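Local structure of ralf, proline/betaine transporter (Legionella pneumophila, 4D7Q) at residues G90-R98 against L189-F198; I270-I280 against S312-I322. The protein probably acts as a guanine-nucleotide exchange factor through its Sec7 domain, here fused to the capping domain of a Rickettsia relative in an engineered chimera. The protein carries 2 engineered substitutions. All blocks are in the same frame, centred on the assembly; numbering follows the deposited sequence.

How the contacts relate
The two contacts lie in different parts of an engineered chimera. Contact 1 (90-98 with 189-198) belongs to the Legionella Sec7 domain and joins two helices in an all-helical region. Contact 2 (270-280 with 312-322) belongs to the Rickettsia capping domain and packs a helix on a beta-hairpin. Their centres are 44 Å apart, on opposite sides of the centre of the chain, and their nearest atoms are about 23 Å apart. They do not touch, and contact 1 closes along the chain before contact 2 opens. Each lies within one domain, so neither joins the two. A glycerol, probably from the crystallisation liquor, sits in contact 1.

Contact 1: residues G90-R98 against L189-F198; sequences GQSFVEGLR and LYSEIKAKPF. With GOL (glycerol), chain F.
Ser92 and Glu192 make the direct polar link. Ser92 OG donates to the syn lone pair of Glu192 OE1 at 2.5 Å. Ser92 is also the N-cap of helix 93-102: its OG accepts from Glu95 N, and Ser92 N donates to Glu95 OE1 with an N-H...O angle of 175°, a capping box. The other oxygen, Glu192 OE2, takes a 2.6 Å bond from glycerol O2. That glycerol also accepts from Phe93 N and Val94 N.

Two waters bridge from Arg98 NH1, one to Glu192 O and Lys196 O, the other to Glu192 OE1. Lys196 CD lies over the guanidinium face, 3.9 Å from Arg98 NE.

In the apolar part, Val94 CG1 (at CE1) and Leu97 CD2 meet the Phe198 ring edge. Val94 CG2 meets Leu189 CD1 at 3.8 Å and Ile193 CG1 at 4.0 Å. With CG anti to N (chi1 -177°), CB and CG of Arg98 lie over one face of the Phe198 ring, a CH-pi contact with CB 4.0 Å from the centroid. Helix 135-152 also packs here, its Thr145 touching Leu97, Ile193 and Phe198. This is helix-helix packing within the all-helical Sec7 fold, with segments 93-98 and 189-195 inclined at 42°.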
# COMPACT_ATOMS: atom_id res chain seq x y z
N GLY A 90 20.89 -10.65 13.58
CA GLY A 90 20.78 -10.91 15.02
C GLY A 90 19.48 -10.49 15.67
O GLY A 90 19.29 -10.74 16.86
N GLN A 91 18.59 -9.83 14.92
CA GLN A 91 17.26 -9.40 15.35
C GLN A 91 16.31 -10.57 15.20
O GLN A 91 16.42 -11.31 14.27
CB GLN A 91 16.75 -8.23 14.49
CG GLN A 91 17.17 -6.83 14.88
CD GLN A 91 16.17 -5.74 14.57
OE1 GLN A 91 15.93 -5.39 13.42
NE2 GLN A 91 15.61 -5.16 15.60
N SER A 92 15.38 -10.73 16.12
CA SER A 92 14.37 -11.74 16.02
C SER A 92 13.40 -11.38 14.90
O SER A 92 13.38 -10.28 14.47
CB SER A 92 13.65 -11.90 17.33
OG SER A 92 12.65 -10.98 17.46
N PHE A 93 12.64 -12.35 14.42
CA PHE A 93 11.76 -12.12 13.31
C PHE A 93 10.75 -11.04 13.68
O PHE A 93 10.59 -10.10 12.99
CB PHE A 93 11.07 -13.40 12.84
CG PHE A 93 10.10 -13.17 11.74
CD1 PHE A 93 10.51 -13.15 10.44
CD2 PHE A 93 8.79 -12.97 11.99
CE1 PHE A 93 9.63 -12.92 9.43
CE2 PHE A 93 7.91 -12.73 10.99
CZ PHE A 93 8.32 -12.71 9.70
N VAL A 94 10.12 -11.20 14.82
CA VAL A 94 9.11 -10.25 15.33
C VAL A 94 9.72 -8.84 15.54
O VAL A 94 9.12 -7.86 15.10
CB VAL A 94 8.37 -10.80 16.59
CG1 VAL A 94 7.41 -9.77 17.19
CG2 VAL A 94 7.63 -12.09 16.27
N GLU A 95 10.93 -8.74 16.15
CA GLU A 95 11.61 -7.44 16.36
C GLU A 95 11.87 -6.74 15.02
O GLU A 95 11.63 -5.54 14.92
CB GLU A 95 12.99 -7.60 17.06
CG GLU A 95 12.95 -8.02 18.52
CD GLU A 95 14.31 -8.30 19.15
OE1 GLU A 95 15.23 -8.81 18.45
OE2 GLU A 95 14.45 -8.06 20.37
N GLY A 96 12.42 -7.47 14.05
CA GLY A 96 12.74 -6.95 12.72
C GLY A 96 11.52 -6.45 11.99
O GLY A 96 11.53 -5.34 11.46
N LEU A 97 10.45 -7.25 12.01
CA LEU A 97 9.20 -6.89 11.35
C LEU A 97 8.57 -5.67 12.02
O LEU A 97 8.14 -4.76 11.32
CB LEU A 97 8.22 -8.08 11.28
CG LEU A 97 6.80 -7.80 10.75
CD1 LEU A 97 6.82 -7.49 9.25
CD2 LEU A 97 5.92 -8.98 10.98
N ARG A 98 8.52 -5.64 13.36
CA ARG A 98 7.93 -4.50 14.10
C ARG A 98 8.73 -3.21 13.82
O ARG A 98 8.15 -2.19 13.45
CB ARG A 98 7.87 -4.82 15.61
CG ARG A 98 7.22 -3.73 16.49
CD ARG A 98 7.17 -4.18 17.94
NE ARG A 98 8.51 -4.31 18.50
CZ ARG A 98 9.04 -5.43 18.99
NH1 ARG A 98 8.31 -6.54 19.05
NH2 ARG A 98 10.28 -5.45 19.43
N LEU A 189 8.03 -16.82 18.71
CA LEU A 189 7.28 -15.94 17.87
C LEU A 189 6.01 -15.45 18.56
O LEU A 189 5.80 -14.29 18.68
CB LEU A 189 6.95 -16.60 16.55
CG LEU A 189 6.35 -15.64 15.53
CD1 LEU A 189 7.25 -15.35 14.36
CD2 LEU A 189 5.03 -16.15 15.07
N TYR A 190 5.21 -16.38 19.04
CA TYR A 190 4.03 -16.08 19.80
C TYR A 190 4.27 -15.22 21.06
O TYR A 190 3.58 -14.28 21.27
CB TYR A 190 3.27 -17.35 20.15
CG TYR A 190 1.89 -17.12 20.67
CD1 TYR A 190 1.66 -16.82 21.99
CD2 TYR A 190 0.82 -17.21 19.83
CE1 TYR A 190 0.39 -16.60 22.45
CE2 TYR A 190 -0.46 -16.99 20.28
CZ TYR A 190 -0.66 -16.69 21.60
OH TYR A 190 -1.90 -16.49 22.05
N SER A 191 5.26 -15.59 21.86
CA SER A 191 5.66 -14.86 23.06
C SER A 191 5.97 -13.39 22.75
O SER A 191 5.52 -12.51 23.47
CB SER A 191 6.86 -15.53 23.72
OG SER A 191 7.23 -14.81 24.88
N GLU A 192 6.70 -13.12 21.65
CA GLU A 192 7.07 -11.75 21.25
C GLU A 192 5.89 -10.98 20.69
O GLU A 192 5.79 -9.78 20.92
CB GLU A 192 8.19 -11.79 20.22
CG GLU A 192 9.49 -12.33 20.76
CD GLU A 192 10.57 -12.28 19.70
OE1 GLU A 192 10.89 -11.17 19.24
OE2 GLU A 192 11.04 -13.36 19.29
N ILE A 193 4.99 -11.66 19.97
CA ILE A 193 3.76 -11.03 19.45
C ILE A 193 2.89 -10.57 20.65
O ILE A 193 2.42 -9.43 20.70
CB ILE A 193 2.99 -12.03 18.52
CG1 ILE A 193 3.69 -12.17 17.15
CG2 ILE A 193 1.54 -11.64 18.34
CD1 ILE A 193 3.13 -13.35 16.24
N LYS A 194 2.73 -11.47 21.62
CA LYS A 194 1.94 -11.24 22.84
C LYS A 194 2.51 -10.13 23.76
O LYS A 194 1.73 -9.37 24.35
CB LYS A 194 1.70 -12.57 23.58
CG LYS A 194 0.47 -12.53 24.46
CD LYS A 194 0.31 -13.77 25.33
CE LYS A 194 -0.62 -13.51 26.51
NZ LYS A 194 -2.00 -13.10 26.09
N ALA A 195 3.84 -10.02 23.84
CA ALA A 195 4.52 -9.06 24.72
C ALA A 195 4.33 -7.59 24.40
O ALA A 195 4.29 -6.78 25.33
CB ALA A 195 6.01 -9.37 24.81
N LYS A 196 4.27 -7.24 23.11
CA LYS A 196 4.26 -5.85 22.73
C LYS A 196 3.34 -5.55 21.55
O LYS A 196 3.45 -6.22 20.52
CB LYS A 196 5.73 -5.46 22.39
CG LYS A 196 6.04 -3.96 22.40
CD LYS A 196 7.55 -3.71 22.23
CE LYS A 196 8.30 -3.69 23.54
NZ LYS A 196 9.77 -3.52 23.36
N PRO A 197 2.48 -4.51 21.64
CA PRO A 197 1.66 -4.13 20.48
C PRO A 197 2.52 -3.48 19.39
O PRO A 197 3.46 -2.76 19.72
CB PRO A 197 0.67 -3.11 21.06
CG PRO A 197 1.36 -2.51 22.24
CD PRO A 197 2.28 -3.57 22.78
N PHE A 198 2.21 -3.72 18.11
CA PHE A 198 2.99 -3.06 17.04
C PHE A 198 2.68 -1.58 16.98
O PHE A 198 3.56 -0.78 16.63
CB PHE A 198 2.69 -3.70 15.66
CG PHE A 198 3.45 -4.96 15.31
CD1 PHE A 198 4.06 -5.73 16.31
CD2 PHE A 198 3.55 -5.38 13.99
CE1 PHE A 198 4.72 -6.91 15.99
CE2 PHE A 198 4.22 -6.56 13.67
CZ PHE A 198 4.82 -7.31 14.67
C1 GOL F . 12.71 -14.97 16.35
O1 GOL F . 13.20 -15.03 15.04
C2 GOL F . 11.20 -14.88 16.28
O2 GOL F . 10.70 -13.67 16.76
C3 GOL F . 10.55 -16.04 16.98
O3 GOL F . 11.27 -17.22 16.78
O HOH W 1 5.63 -7.44 19.42
O HOH W 2 9.65 -8.68 20.43

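Contact 2: residues I270-I280 against S312-I322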
# COMPACT_ATOMS: atom_id res chain seq x y z
N ILE A 270 -10.38 1.22 -16.34
CA ILE A 270 -11.30 1.90 -17.26
C ILE A 270 -10.57 2.85 -18.19
O ILE A 270 -9.84 3.73 -17.74
CB ILE A 270 -12.46 2.60 -16.51
CG1 ILE A 270 -13.19 1.60 -15.56
CG2 ILE A 270 -13.45 3.27 -17.48
CD1 ILE A 270 -14.23 2.20 -14.64
N LYS A 271 -10.83 2.67 -19.51
CA LYS A 271 -10.26 3.50 -20.55
C LYS A 271 -11.37 4.07 -21.41
O LYS A 271 -12.29 3.33 -21.79
CB LYS A 271 -9.23 2.72 -21.39
CG LYS A 271 -7.97 2.35 -20.58
CD LYS A 271 -7.00 1.47 -21.33
CE LYS A 271 -5.84 1.08 -20.43
NZ LYS A 271 -5.19 -0.19 -20.87
N ASP A 272 -11.30 5.35 -21.70
CA ASP A 272 -12.24 5.97 -22.62
C ASP A 272 -11.70 6.13 -24.03
O ASP A 272 -10.66 5.63 -24.34
CB ASP A 272 -12.80 7.28 -22.08
CG ASP A 272 -11.76 8.35 -21.88
OD1 ASP A 272 -10.79 8.45 -22.62
OD2 ASP A 272 -11.93 9.12 -20.95
N GLU A 273 -12.46 6.81 -24.87
CA GLU A 273 -12.13 6.97 -26.29
C GLU A 273 -11.04 8.04 -26.55
O GLU A 273 -10.49 8.11 -27.61
CB GLU A 273 -13.42 7.23 -27.13
CG GLU A 273 -14.69 7.52 -26.33
CD GLU A 273 -16.00 7.08 -26.99
OE1 GLU A 273 -15.97 6.50 -28.10
OE2 GLU A 273 -17.06 7.33 -26.40
N LYS A 274 -10.73 8.84 -25.55
CA LYS A 274 -9.73 9.90 -25.64
C LYS A 274 -8.44 9.63 -24.86
O LYS A 274 -7.77 10.53 -24.41
CB LYS A 274 -10.35 11.20 -25.16
CG LYS A 274 -11.67 11.52 -25.82
CD LYS A 274 -11.61 11.40 -27.33
CE LYS A 274 -10.35 12.00 -27.90
NZ LYS A 274 -10.59 12.45 -29.27
N SER A 275 -8.12 8.37 -24.74
CA SER A 275 -6.91 7.83 -24.10
C SER A 275 -6.84 7.99 -22.57
O SER A 275 -5.82 7.65 -21.96
CB SER A 275 -5.63 8.28 -24.81
OG SER A 275 -5.53 7.66 -26.09
N GLY A 276 -7.94 8.45 -21.97
CA GLY A 276 -8.06 8.56 -20.52
C GLY A 276 -8.04 7.18 -19.89
O GLY A 276 -8.65 6.25 -20.43
N ALA A 277 -7.27 7.02 -18.80
CA ALA A 277 -7.16 5.75 -18.08
C ALA A 277 -7.22 5.97 -16.58
O ALA A 277 -6.64 6.92 -16.06
CB ALA A 277 -5.90 5.00 -18.49
N ALA A 278 -8.01 5.13 -15.89
CA ALA A 278 -8.24 5.27 -14.45
C ALA A 278 -8.48 3.92 -13.80
O ALA A 278 -8.96 2.99 -14.46
CB ALA A 278 -9.42 6.19 -14.19
N GLU A 279 -8.18 3.81 -12.50
CA GLU A 279 -8.32 2.55 -11.79
C GLU A 279 -9.24 2.64 -10.57
O GLU A 279 -9.16 3.60 -9.80
CB GLU A 279 -6.91 2.08 -11.38
CG GLU A 279 -6.84 0.91 -10.41
CD GLU A 279 -5.46 0.66 -9.84
OE1 GLU A 279 -4.66 1.62 -9.74
OE2 GLU A 279 -5.17 -0.51 -9.49
N ILE A 280 -10.12 1.62 -10.39
CA ILE A 280 -10.97 1.52 -9.21
C ILE A 280 -10.45 0.35 -8.38
O ILE A 280 -10.63 -0.80 -8.78
CB ILE A 280 -12.51 1.37 -9.41
CG1 ILE A 280 -13.12 2.32 -10.47
CG2 ILE A 280 -13.21 1.53 -8.04
CD1 ILE A 280 -14.62 1.92 -10.88
N SER A 312 -2.47 11.60 -18.10
CA SER A 312 -2.85 12.82 -18.84
C SER A 312 -3.95 13.56 -18.08
O SER A 312 -4.54 13.02 -17.14
CB SER A 312 -3.39 12.43 -20.22
OG SER A 312 -4.45 11.50 -20.10
N GLU A 313 -4.26 14.78 -18.54
CA GLU A 313 -5.36 15.58 -18.00
C GLU A 313 -6.68 14.80 -18.22
O GLU A 313 -7.55 14.83 -17.35
CB GLU A 313 -5.41 16.93 -18.73
CG GLU A 313 -6.01 18.05 -17.89
CD GLU A 313 -5.88 19.41 -18.54
OE1 GLU A 313 -4.78 20.01 -18.46
OE2 GLU A 313 -6.88 19.87 -19.14
N GLN A 314 -6.79 14.08 -19.36
CA GLN A 314 -7.94 13.24 -19.74
C GLN A 314 -8.20 12.13 -18.69
O GLN A 314 -9.35 11.89 -18.32
CB GLN A 314 -7.75 12.63 -21.14
CG GLN A 314 -9.01 11.93 -21.67
CD GLN A 314 -10.29 12.76 -21.56
OE1 GLN A 314 -10.33 13.93 -21.95
NE2 GLN A 314 -11.35 12.16 -21.02
N SER A 315 -7.12 11.49 -18.22
CA SER A 315 -7.15 10.45 -17.19
C SER A 315 -7.66 11.01 -15.84
O SER A 315 -8.50 10.38 -15.19
CB SER A 315 -5.76 9.84 -17.02
OG SER A 315 -5.46 9.07 -18.16
N LEU A 316 -7.18 12.21 -15.46
CA LEU A 316 -7.60 12.91 -14.25
C LEU A 316 -9.11 13.20 -14.34
O LEU A 316 -9.83 12.95 -13.37
CB LEU A 316 -6.78 14.22 -14.09
CG LEU A 316 -7.20 15.17 -12.94
CD1 LEU A 316 -7.02 14.53 -11.56
CD2 LEU A 316 -6.45 16.47 -13.00
N LYS A 317 -9.59 13.66 -15.52
CA LYS A 317 -11.01 13.91 -15.75
C LYS A 317 -11.81 12.61 -15.60
O LYS A 317 -12.80 12.57 -14.87
CB LYS A 317 -11.21 14.52 -17.14
CG LYS A 317 -12.60 15.06 -17.38
CD LYS A 317 -12.85 15.34 -18.84
CE LYS A 317 -14.29 15.70 -19.11
NZ LYS A 317 -14.45 16.36 -20.44
N LEU A 318 -11.34 11.53 -16.27
CA LEU A 318 -11.99 10.22 -16.19
C LEU A 318 -12.07 9.71 -14.75
O LEU A 318 -13.15 9.26 -14.34
CB LEU A 318 -11.30 9.19 -17.13
CG LEU A 318 -11.88 7.76 -17.17
CD1 LEU A 318 -13.33 7.73 -17.70
CD2 LEU A 318 -11.01 6.86 -18.01
N ALA A 319 -10.98 9.86 -13.95
CA ALA A 319 -11.00 9.44 -12.54
C ALA A 319 -12.06 10.25 -11.76
O ALA A 319 -12.85 9.64 -11.04
CB ALA A 319 -9.62 9.57 -11.90
N ALA A 320 -12.17 11.58 -12.00
CA ALA A 320 -13.20 12.41 -11.36
C ALA A 320 -14.62 12.05 -11.81
O ALA A 320 -15.53 12.07 -10.98
CB ALA A 320 -12.94 13.89 -11.58
N GLN A 321 -14.82 11.70 -13.12
CA GLN A 321 -16.14 11.30 -13.68
C GLN A 321 -16.63 10.00 -13.05
O GLN A 321 -17.80 9.88 -12.69
CB GLN A 321 -16.09 11.14 -15.22
CG GLN A 321 -15.93 12.46 -15.95
CD GLN A 321 -15.69 12.31 -17.43
OE1 GLN A 321 -14.75 11.64 -17.88
NE2 GLN A 321 -16.50 12.97 -18.23
N ILE A 322 -15.72 9.02 -12.94
CA ILE A 322 -15.98 7.71 -12.33
C ILE A 322 -16.36 7.93 -10.87
O ILE A 322 -17.38 7.39 -10.43
CB ILE A 322 -14.74 6.79 -12.46
CG1 ILE A 322 -14.54 6.35 -13.94
CG2 ILE A 322 -14.86 5.55 -11.50
CD1 ILE A 322 -13.12 5.78 -14.28
O HOH W 3 -14.20 10.66 -20.20
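Leu318 and Ile322 pack helix 313-325 against the beta-hairpin of strands 264-271 and 277-283, part of the antiparallel sheet of the capping domain. Leu318 CD2 rests against two hairpin carbonyls, 3.4 Å from Ile270 O and equally far from Gly276 O. Ile322 CD1 meets Ile270 CD1 tip to tip and touches Ala278 CB at 3.7 Å. On its other branch, Ile322 CG2 reaches Ile280 CD1. Ala278 CB packs on Ala319 CB at 4.1 Å. The backbones come closer at Gly276, which lacks a side chain: its CA is 3.9 Å from Ser315 CA.

Polar bonds fix the turn end of the hairpin. Ala277 N donates to Ser315 OG at 2.8 Å. Gln314 NE2 donates to Asp272 OD2 on its syn side, 31° out of the carboxylate plane. The bend in the Gln314 chain (chi2 49°) carries the amide to that oxygen, while its CG rests against Lys274 O.

Further out, Ser312 caps the helix by accepting from Ser315 N. Leu344 and Ile351 of helix 341-351 back Leu316 and Ala320. Asp272 is itself held by the hairpin turn: Lys274 N (an Asx turn) and Gly276 N reach its OD1 from opposite faces of the carboxylate, at 3.0 and 2.9 Å.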